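Local coordinates for protein lipoxygenase (Cyanothece sp., PDB 5EK8) that probably adds molecular oxygen to polyunsaturated fatty acids at a non-heme iron, acting as a 9R-lipoxygenase, at residues 100-105 with 113-118; 40-45 with 74-79; 232-237 with 581-586. All blocks are in the same frame, centred on the assembly; numbering follows the deposited sequence.

Contact 1: residues 100-105 with 113-118; sequences IYYDPE and PDLELR
Tyr102 reaches across from the end of strand 97-102, and Leu115 at the start of strand 115-126 and Pro113 just before it receive its ring. Its CG sits between the backbone N and the carbonyl carbon (chi1 74°), a placement that points the ring toward 113-118. CB, CG and the near ring atoms make no close contact with that segment; contact with it begins at the far half of the ring. CE1 meets two partners: CD2 of Leu115 at 3.8 Å and, at the ring edge near its plane, CG of Pro113 at 4.1 Å. The same Leu115 CD2 makes an off-centre CH-pi contact, 4.2 Å from the centroid of the Tyr102 ring. CZ lies close to both leucine methyls, which approach the phenol end from one side of the ring plane, and at the tip OH of Tyr102 rests against CD1 of Leu115 (3.4 Å). Beyond the strand, CB of Pro104 packs on CD of Pro113 at 3.8 Å. No hydrogen bond joins the two segments. Val75 and Leu87 line the same apolar layer, which separates a three-stranded from a four-stranded sheet: an interior typical of a beta sandwich, consistent with the N-terminal PLAT domain of lipoxygenases.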
loop_
_atom_site.group_PDB
_atom_site.type_symbol
_atom_site.label_atom_id
_atom_site.label_comp_id
_atom_site.label_asym_id
_atom_site.label_seq_id
_atom_site.Cartn_x
_atom_site.Cartn_y
_atom_site.Cartn_z
ATOM N N ILE A 100 19.390 11.917 -31.041
ATOM C CA ILE A 100 18.194 11.680 -31.853
ATOM C C ILE A 100 18.364 12.100 -33.310
ATOM O O ILE A 100 18.785 13.216 -33.593
ATOM C CB ILE A 100 16.972 12.447 -31.298
ATOM C CG1 ILE A 100 16.827 12.250 -29.787
ATOM C CG2 ILE A 100 15.700 12.034 -32.032
ATOM C CD1 ILE A 100 16.359 10.880 -29.386
ATOM N N TYR A 101 18.020 11.214 -34.235
ATOM C CA TYR A 101 17.956 11.595 -35.638
ATOM C C TYR A 101 16.529 11.990 -36.003
ATOM O O TYR A 101 15.613 11.167 -35.935
ATOM C CB TYR A 101 18.448 10.459 -36.534
ATOM C CG TYR A 101 19.929 10.187 -36.398
ATOM C CD1 TYR A 101 20.857 10.891 -37.159
ATOM C CD2 TYR A 101 20.401 9.235 -35.503
ATOM C CE1 TYR A 101 22.215 10.651 -37.036
ATOM C CE2 TYR A 101 21.757 8.987 -35.373
ATOM C CZ TYR A 101 22.660 9.699 -36.143
ATOM O OH TYR A 101 24.009 9.456 -36.019
ATOM N N TYR A 102 16.338 13.253 -36.375
ATOM C CA TYR A 102 15.012 13.723 -36.769
ATOM C C TYR A 102 15.016 14.361 -38.153
ATOM O O TYR A 102 16.040 14.861 -38.619
ATOM C CB TYR A 102 14.454 14.706 -35.732
ATOM C CG TYR A 102 15.082 16.086 -35.725
ATOM C CD1 TYR A 102 14.511 17.134 -36.438
ATOM C CD2 TYR A 102 16.227 16.349 -34.980
ATOM C CE1 TYR A 102 15.069 18.396 -36.427
ATOM C CE2 TYR A 102 16.793 17.613 -34.961
ATOM C CZ TYR A 102 16.209 18.631 -35.689
ATOM O OH TYR A 102 16.760 19.891 -35.679
ATOM N N ASP A 103 13.858 14.330 -38.808
ATOM C CA ASP A 103 13.705 14.880 -40.148
ATOM C C ASP A 103 12.936 16.196 -40.101
ATOM O O ASP A 103 11.789 16.229 -39.666
ATOM C CB ASP A 103 12.995 13.869 -41.055
ATOM C CG ASP A 103 12.778 14.389 -42.466
ATOM O OD1 ASP A 103 13.369 15.427 -42.835
ATOM O OD2 ASP A 103 12.018 13.746 -43.216
ATOM N N PRO A 104 13.574 17.290 -40.548
ATOM C CA PRO A 104 12.907 18.595 -40.582
ATOM C C PRO A 104 11.755 18.642 -41.581
ATOM O O PRO A 104 10.866 19.466 -41.425
ATOM C CB PRO A 104 14.028 19.553 -41.005
ATOM C CG PRO A 104 15.294 18.842 -40.664
ATOM C CD PRO A 104 14.999 17.394 -40.905
ATOM N N GLU A 105 11.766 17.766 -42.580
ATOM C CA GLU A 105 10.800 17.841 -43.674
ATOM C C GLU A 105 9.373 17.472 -43.276
ATOM O O GLU A 105 8.429 17.788 -44.003
ATOM C CB GLU A 105 11.247 16.951 -44.833
ATOM C CG GLU A 105 12.532 17.404 -45.493
ATOM C CD GLU A 105 12.984 16.461 -46.589
ATOM O OE1 GLU A 105 12.115 15.884 -47.279
ATOM O OE2 GLU A 105 14.209 16.291 -46.758
ATOM N N PRO A 113 12.021 23.624 -38.500
ATOM C CA PRO A 113 11.319 23.197 -37.286
ATOM C C PRO A 113 11.620 24.049 -36.048
ATOM O O PRO A 113 12.746 24.516 -35.862
ATOM C CB PRO A 113 11.806 21.755 -37.086
ATOM C CG PRO A 113 13.060 21.644 -37.890
ATOM C CD PRO A 113 12.884 22.563 -39.049
ATOM N N ASP A 114 10.594 24.258 -35.227
ATOM C CA ASP A 114 10.742 24.849 -33.901
ATOM C C ASP A 114 10.654 23.722 -32.883
ATOM O O ASP A 114 9.566 23.241 -32.566
ATOM C CB ASP A 114 9.669 25.910 -33.643
ATOM C CG ASP A 114 9.690 27.024 -34.675
ATOM O OD1 ASP A 114 10.778 27.303 -35.224
ATOM O OD2 ASP A 114 8.621 27.619 -34.939
ATOM N N LEU A 115 11.808 23.306 -32.371
ATOM C CA LEU A 115 11.929 22.017 -31.694
ATOM C C LEU A 115 11.240 21.912 -30.337
ATOM O O LEU A 115 11.074 22.895 -29.615
ATOM C CB LEU A 115 13.406 21.655 -31.539
ATOM C CG LEU A 115 14.083 21.279 -32.858
ATOM C CD1 LEU A 115 15.524 20.863 -32.632
ATOM C CD2 LEU A 115 13.304 20.173 -33.561
ATOM N N GLU A 116 10.842 20.683 -30.026
ATOM C CA GLU A 116 10.181 20.318 -28.784
ATOM C C GLU A 116 10.537 18.872 -28.471
ATOM O O GLU A 116 10.338 17.984 -29.296
ATOM C CB GLU A 116 8.665 20.489 -28.894
ATOM C CG GLU A 116 7.871 19.647 -27.905
ATOM C CD GLU A 116 6.363 19.834 -28.043
ATOM O OE1 GLU A 116 5.662 18.855 -28.380
ATOM O OE2 GLU A 116 5.876 20.963 -27.809
ATOM N N LEU A 117 11.083 18.639 -27.285
ATOM C CA LEU A 117 11.517 17.304 -26.904
ATOM C C LEU A 117 10.539 16.654 -25.934
ATOM O O LEU A 117 10.207 17.228 -24.901
ATOM C CB LEU A 117 12.910 17.362 -26.281
ATOM C CG LEU A 117 13.662 16.036 -26.199
ATOM C CD1 LEU A 117 14.002 15.534 -27.597
ATOM C CD2 LEU A 117 14.915 16.196 -25.345
ATOM N N ARG A 118 10.076 15.456 -26.266
ATOM C CA ARG A 118 9.139 14.753 -25.404
ATOM C C ARG A 118 9.780 13.552 -24.723
ATOM O O ARG A 118 10.371 12.689 -25.376
ATOM C CB ARG A 118 7.911 14.301 -26.193
ATOM C CG ARG A 118 7.149 15.434 -26.849
ATOM C CD ARG A 118 5.771 14.988 -27.301
ATOM N NE ARG A 118 5.125 15.996 -28.135
ATOM C CZ ARG A 118 3.952 15.826 -28.739
ATOM N NH1 ARG A 118 3.288 14.686 -28.597
ATOM N NH2 ARG A 118 3.444 16.799 -29.483
#

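Contact 2: residues 40-45 with 74-79; sequences KTQEAI and EVWDRD
Gln42 and Glu74 mark the closest backbone approach of the loop 40-45 to the strand 74-79, with their CA atoms 8.6 Å apart, so the gap is bridged mainly by side chains and no hydrogen bond crosses it. Gln42 does most of the reaching. Its CG is anti to the carbonyl carbon, and a bend at chi2 (-71°) swings the amide toward the six-membered end of the Trp76 indole. There NE2 of Gln42 lies at the ring edge, near the ring plane, 3.3 Å from CH2 of Trp76, while the amide stands perpendicular to the indole. On the way CG of Gln42 passes OE2 of Glu74 at 4.1 Å, and the amide and carboxylate planes are again steeply inclined, 79° apart. Glu74 and Trp76 project from the outer face of a four-stranded antiparallel sheet of the N-terminal beta sandwich, whereas Val75 between them turns into its interior; the loop, which leads from helix 24-36 to strand 53-61, therefore runs over the outside of the sandwich. The indole is held in this pose by its neighbour two residues back: NE1 of Trp76 donates to OE1 of Glu74 over 2.9 Å, nearly in the ring plane and on the anti side of the carboxylate. Arg118 of the adjacent strand 115-126 adds a cation-pi contact to the same ring. A leucine in place of Trp76 would probably leave OE1 of Glu74 without its indole donor, deprive Arg118 of its aromatic partner and open a gap beside the Gln42 amide. The loop has a further tie to the sheet at Gln42, whose backbone O accepts a hydrogen bond from NZ of Lys89 while its side chain touches Tyr86.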
loop_
_atom_site.group_PDB
_atom_site.type_symbol
_atom_site.label_atom_id
_atom_site.label_comp_id
_atom_site.label_asym_id
_atom_site.label_seq_id
_atom_site.Cartn_x
_atom_site.Cartn_y
_atom_site.Cartn_z
ATOM N N LYS A 40 0.398 8.108 -29.093
ATOM C CA LYS A 40 0.475 7.355 -30.333
ATOM C C LYS A 40 1.918 7.000 -30.612
ATOM O O LYS A 40 2.747 7.888 -30.792
ATOM C CB LYS A 40 -0.103 8.161 -31.496
ATOM C CG LYS A 40 -1.558 8.568 -31.333
ATOM C CD LYS A 40 -1.714 9.811 -30.467
ATOM C CE LYS A 40 -3.183 10.153 -30.250
ATOM N NZ LYS A 40 -3.955 9.030 -29.634
ATOM N N THR A 41 2.229 5.711 -30.641
ATOM C CA THR A 41 3.604 5.306 -30.893
ATOM C C THR A 41 3.964 5.566 -32.356
ATOM O O THR A 41 3.330 5.041 -33.272
ATOM C CB THR A 41 3.847 3.824 -30.535
ATOM O OG1 THR A 41 3.889 3.031 -31.726
ATOM C CG2 THR A 41 2.759 3.309 -29.598
ATOM N N GLN A 42 4.976 6.404 -32.560
ATOM C CA GLN A 42 5.398 6.808 -33.894
ATOM C C GLN A 42 6.345 5.781 -34.497
ATOM O O GLN A 42 6.991 5.026 -33.772
ATOM C CB GLN A 42 6.069 8.179 -33.842
ATOM C CG GLN A 42 5.259 9.232 -33.114
ATOM C CD GLN A 42 4.040 9.657 -33.898
ATOM O OE1 GLN A 42 3.999 9.521 -35.120
ATOM N NE2 GLN A 42 3.033 10.166 -33.198
ATOM N N GLU A 43 6.432 5.762 -35.822
ATOM C CA GLU A 43 7.267 4.787 -36.511
ATOM C C GLU A 43 8.677 5.319 -36.753
ATOM O O GLU A 43 8.899 6.529 -36.782
ATOM C CB GLU A 43 6.618 4.381 -37.833
ATOM C CG GLU A 43 6.591 2.881 -38.070
ATOM C CD GLU A 43 5.411 2.447 -38.918
ATOM O OE1 GLU A 43 4.575 3.309 -39.263
ATOM O OE2 GLU A 43 5.317 1.242 -39.238
ATOM N N ALA A 44 9.625 4.403 -36.918
ATOM C CA ALA A 44 11.018 4.764 -37.143
ATOM C C ALA A 44 11.169 5.577 -38.420
ATOM O O ALA A 44 10.533 5.286 -39.433
ATOM C CB ALA A 44 11.887 3.517 -37.207
ATOM N N ILE A 45 12.015 6.599 -38.366
ATOM C CA ILE A 45 12.269 7.435 -39.529
ATOM C C ILE A 45 13.253 6.754 -40.470
ATOM O O ILE A 45 14.456 7.011 -40.423
ATOM C CB ILE A 45 12.817 8.813 -39.128
ATOM C CG1 ILE A 45 11.905 9.462 -38.087
ATOM C CG2 ILE A 45 12.933 9.714 -40.348
ATOM C CD1 ILE A 45 10.667 10.092 -38.672
ATOM N N GLU A 74 11.112 11.665 -28.004
ATOM C CA GLU A 74 10.574 11.969 -29.322
ATOM C C GLU A 74 10.817 13.435 -29.677
ATOM O O GLU A 74 10.551 14.335 -28.880
ATOM C CB GLU A 74 9.080 11.639 -29.387
ATOM C CG GLU A 74 8.757 10.153 -29.209
ATOM C CD GLU A 74 7.261 9.846 -29.271
ATOM O OE1 GLU A 74 6.445 10.793 -29.219
ATOM O OE2 GLU A 74 6.900 8.652 -29.371
ATOM N N VAL A 75 11.344 13.670 -30.871
ATOM C CA VAL A 75 11.526 15.032 -31.350
ATOM C C VAL A 75 10.303 15.468 -32.148
ATOM O O VAL A 75 9.923 14.830 -33.127
ATOM C CB VAL A 75 12.790 15.169 -32.213
ATOM C CG1 VAL A 75 12.748 16.459 -33.017
ATOM C CG2 VAL A 75 14.025 15.123 -31.336
ATOM N N TRP A 76 9.687 16.555 -31.706
ATOM C CA TRP A 76 8.492 17.086 -32.341
ATOM C C TRP A 76 8.682 18.541 -32.725
ATOM O O TRP A 76 9.463 19.257 -32.106
ATOM C CB TRP A 76 7.285 16.967 -31.406
ATOM C CG TRP A 76 6.794 15.571 -31.197
ATOM C CD1 TRP A 76 7.394 14.600 -30.461
ATOM C CD2 TRP A 76 5.585 14.995 -31.715
ATOM N NE1 TRP A 76 6.642 13.447 -30.489
ATOM C CE2 TRP A 76 5.528 13.665 -31.254
ATOM C CE3 TRP A 76 4.551 15.475 -32.526
ATOM C CZ2 TRP A 76 4.475 12.804 -31.577
ATOM C CZ3 TRP A 76 3.504 14.621 -32.843
ATOM C CH2 TRP A 76 3.480 13.299 -32.377
ATOM N N ASP A 77 7.959 18.980 -33.741
ATOM C CA ASP A 77 7.835 20.397 -34.003
ATOM C C ASP A 77 6.597 20.929 -33.307
ATOM O O ASP A 77 5.473 20.488 -33.591
ATOM C CB ASP A 77 7.751 20.686 -35.494
ATOM C CG ASP A 77 7.563 22.156 -35.779
ATOM O OD1 ASP A 77 6.407 22.631 -35.773
ATOM O OD2 ASP A 77 8.575 22.847 -35.996
ATOM N N ARG A 78 6.815 21.868 -32.391
ATOM C CA ARG A 78 5.732 22.598 -31.754
ATOM C C ARG A 78 5.440 23.850 -32.565
ATOM O O ARG A 78 6.328 24.672 -32.807
ATOM C CB ARG A 78 6.094 22.965 -30.312
ATOM C CG ARG A 78 7.413 23.707 -30.194
ATOM C CD ARG A 78 7.514 24.517 -28.927
ATOM N NE ARG A 78 8.624 25.465 -28.991
ATOM C CZ ARG A 78 8.499 26.735 -29.361
ATOM N NH1 ARG A 78 7.309 27.214 -29.696
ATOM N NH2 ARG A 78 9.561 27.528 -29.393
ATOM N N ASP A 79 4.198 23.987 -33.010
ATOM C CA ASP A 79 3.790 25.183 -33.730
ATOM C C ASP A 79 2.602 25.813 -33.016
ATOM O O ASP A 79 1.728 25.112 -32.499
ATOM C CB ASP A 79 3.457 24.860 -35.194
ATOM C CG ASP A 79 2.884 23.465 -35.370
ATOM O OD1 ASP A 79 2.343 22.922 -34.384
ATOM O OD2 ASP A 79 2.973 22.914 -36.490
#

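Contact 3: residues 232-237 with 581-586; sequences LTINLD and GGELAY
Thr233 turns its two branches to different partners in the loop 581-586: the hydroxyl to Glu583 and the methyl to Tyr586. CG2 of Thr233 stands over one face of the Tyr586 ring, offset toward its rim, and makes a CH-pi contact 4.0 Å from the ring centroid. The threonine side chain and the tyrosine cross at about a right angle, and CG of Tyr586 is anti to its backbone N (chi1 173°), which extends the ring toward the helix, one face against the methyl. The other branch, OG1 of Thr233, donates to OE1 of Glu583 over 2.7 Å, on the anti side of the carboxylate and 30° out of its plane. Glu583 comes in with an extended chain, and Ile234 packs obliquely against it: CG1 of Ile234 lies 3.4 Å from CD of Glu583, and CD1 of Ile234 lies 3.9 Å from the glutamate CB. Thus the first turn of helix 232-239 sets Ile234 along the glutamate and Thr233 against both the glutamate and the tyrosine ring. OE1 of Glu583 also forms a salt bridge with NH2 of Arg245, and Asn231 ND2 donates to the threonine hydroxyl. Asp237 OD1 lies 5.0 Å from OE1 of Glu583; Arg245, which also makes a long, weak ion pair with Asp237, probably offsets the two charges, and the Glu583 carboxylate is likely to stay ionised as a shared acceptor for arginine and hydroxyl.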
loop_
_atom_site.group_PDB
_atom_site.type_symbol
_atom_site.label_atom_id
_atom_site.label_comp_id
_atom_site.label_asym_id
_atom_site.label_seq_id
_atom_site.Cartn_x
_atom_site.Cartn_y
_atom_site.Cartn_z
ATOM N N LEU A 232 -19.185 -10.377 8.414
ATOM C CA LEU A 232 -18.980 -11.791 8.701
ATOM C C LEU A 232 -19.469 -12.187 10.097
ATOM O O LEU A 232 -20.158 -13.198 10.256
ATOM C CB LEU A 232 -17.506 -12.155 8.547
ATOM C CG LEU A 232 -17.166 -13.590 8.951
ATOM C CD1 LEU A 232 -17.926 -14.587 8.092
ATOM C CD2 LEU A 232 -15.649 -13.835 8.891
ATOM N N THR A 233 -19.126 -11.384 11.101
ATOM C CA THR A 233 -19.456 -11.726 12.483
ATOM C C THR A 233 -20.961 -11.644 12.743
ATOM O O THR A 233 -21.526 -12.483 13.453
ATOM C CB THR A 233 -18.696 -10.826 13.494
ATOM O OG1 THR A 233 -18.926 -9.443 13.199
ATOM C CG2 THR A 233 -17.214 -11.104 13.423
ATOM N N ILE A 234 -21.613 -10.650 12.150
ATOM C CA ILE A 234 -23.063 -10.541 12.252
ATOM C C ILE A 234 -23.743 -11.778 11.664
ATOM O O ILE A 234 -24.593 -12.381 12.311
ATOM C CB ILE A 234 -23.593 -9.272 11.552
ATOM C CG1 ILE A 234 -23.180 -8.027 12.343
ATOM C CG2 ILE A 234 -25.111 -9.328 11.422
ATOM C CD1 ILE A 234 -23.470 -6.722 11.636
ATOM N N ASN A 235 -23.348 -12.161 10.451
ATOM C CA ASN A 235 -23.883 -13.356 9.797
ATOM C C ASN A 235 -23.677 -14.613 10.640
ATOM O O ASN A 235 -24.612 -15.401 10.861
ATOM C CB ASN A 235 -23.234 -13.557 8.423
ATOM C CG ASN A 235 -23.538 -12.428 7.454
ATOM O OD1 ASN A 235 -24.561 -11.756 7.564
ATOM N ND2 ASN A 235 -22.646 -12.220 6.491
ATOM N N LEU A 236 -22.442 -14.795 11.101
ATOM C CA LEU A 236 -22.097 -15.941 11.933
ATOM C C LEU A 236 -22.995 -16.014 13.159
ATOM O O LEU A 236 -23.563 -17.064 13.457
ATOM C CB LEU A 236 -20.630 -15.880 12.364
ATOM C CG LEU A 236 -19.589 -16.198 11.296
ATOM C CD1 LEU A 236 -18.193 -16.068 11.884
ATOM C CD2 LEU A 236 -19.820 -17.590 10.730
ATOM N N ASP A 237 -23.130 -14.891 13.859
ATOM C CA ASP A 237 -23.972 -14.836 15.049
ATOM C C ASP A 237 -25.458 -14.945 14.704
ATOM O O ASP A 237 -26.284 -15.198 15.580
ATOM C CB ASP A 237 -23.700 -13.551 15.836
ATOM C CG ASP A 237 -22.447 -13.647 16.686
ATOM O OD1 ASP A 237 -22.274 -12.814 17.605
ATOM O OD2 ASP A 237 -21.643 -14.573 16.439
ATOM N N GLY A 581 -13.996 -5.665 11.677
ATOM C CA GLY A 581 -14.492 -4.403 12.193
ATOM C C GLY A 581 -15.789 -3.889 11.605
ATOM O O GLY A 581 -16.157 -2.740 11.845
ATOM N N GLY A 582 -16.481 -4.730 10.843
ATOM C CA GLY A 582 -17.751 -4.350 10.248
ATOM C C GLY A 582 -18.880 -4.219 11.255
ATOM O O GLY A 582 -19.835 -3.477 11.034
ATOM N N GLU A 583 -18.765 -4.938 12.369
ATOM C CA GLU A 583 -19.785 -4.914 13.413
ATOM C C GLU A 583 -19.309 -4.164 14.658
ATOM O O GLU A 583 -18.393 -4.605 15.354
ATOM C CB GLU A 583 -20.198 -6.337 13.786
ATOM C CG GLU A 583 -21.180 -6.409 14.938
ATOM C CD GLU A 583 -21.520 -7.834 15.330
ATOM O OE1 GLU A 583 -20.652 -8.721 15.161
ATOM O OE2 GLU A 583 -22.660 -8.066 15.796
ATOM N N LEU A 584 -19.965 -3.040 14.929
ATOM C CA LEU A 584 -19.580 -2.112 15.989
ATOM C C LEU A 584 -19.555 -2.735 17.379
ATOM O O LEU A 584 -18.659 -2.451 18.181
ATOM C CB LEU A 584 -20.528 -0.913 15.989
ATOM C CG LEU A 584 -20.591 -0.149 14.665
ATOM C CD1 LEU A 584 -21.926 0.567 14.504
ATOM C CD2 LEU A 584 -19.438 0.839 14.582
ATOM N N ALA A 585 -20.533 -3.585 17.671
ATOM C CA ALA A 585 -20.610 -4.201 18.990
ATOM C C ALA A 585 -19.409 -5.112 19.256
ATOM O O ALA A 585 -19.025 -5.350 20.405
ATOM C CB ALA A 585 -21.904 -4.980 19.130
ATOM N N TYR A 586 -18.820 -5.613 18.178
ATOM C CA TYR A 586 -17.776 -6.623 18.261
ATOM C C TYR A 586 -16.379 -6.012 18.219
ATOM O O TYR A 586 -15.436 -6.539 18.818
ATOM C CB TYR A 586 -17.952 -7.629 17.123
ATOM C CG TYR A 586 -16.840 -8.639 16.992
ATOM C CD1 TYR A 586 -16.718 -9.692 17.889
ATOM C CD2 TYR A 586 -15.915 -8.548 15.961
ATOM C CE1 TYR A 586 -15.697 -10.621 17.766
ATOM C CE2 TYR A 586 -14.897 -9.474 15.826
ATOM C CZ TYR A 586 -14.793 -10.510 16.728
ATOM O OH TYR A 586 -13.772 -11.427 16.598
#

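How the contacts relate
Contacts 1 and 2 are neighbours, their centres 8 Å apart, and they meet through the paired strands 72-79 and 115-126: Glu116 O and Trp76 N, 2.9 Å apart, form a probable backbone hydrogen bond, and Asp114 N probably donates to the side-chain OD2 of Asp77 at 2.6 Å. Contact 1 lies in the interior of the sandwich, contact 2 on its outer face. Contact 3 belongs to the helical part of the chain on the other side of its centre, with its own centre about 64 Å from that of contact 1 and about 58 Å from that of contact 2. All three lie away from the iron, bound by His359, His364, His570, Asn574 and Ile668, and from the sodium site.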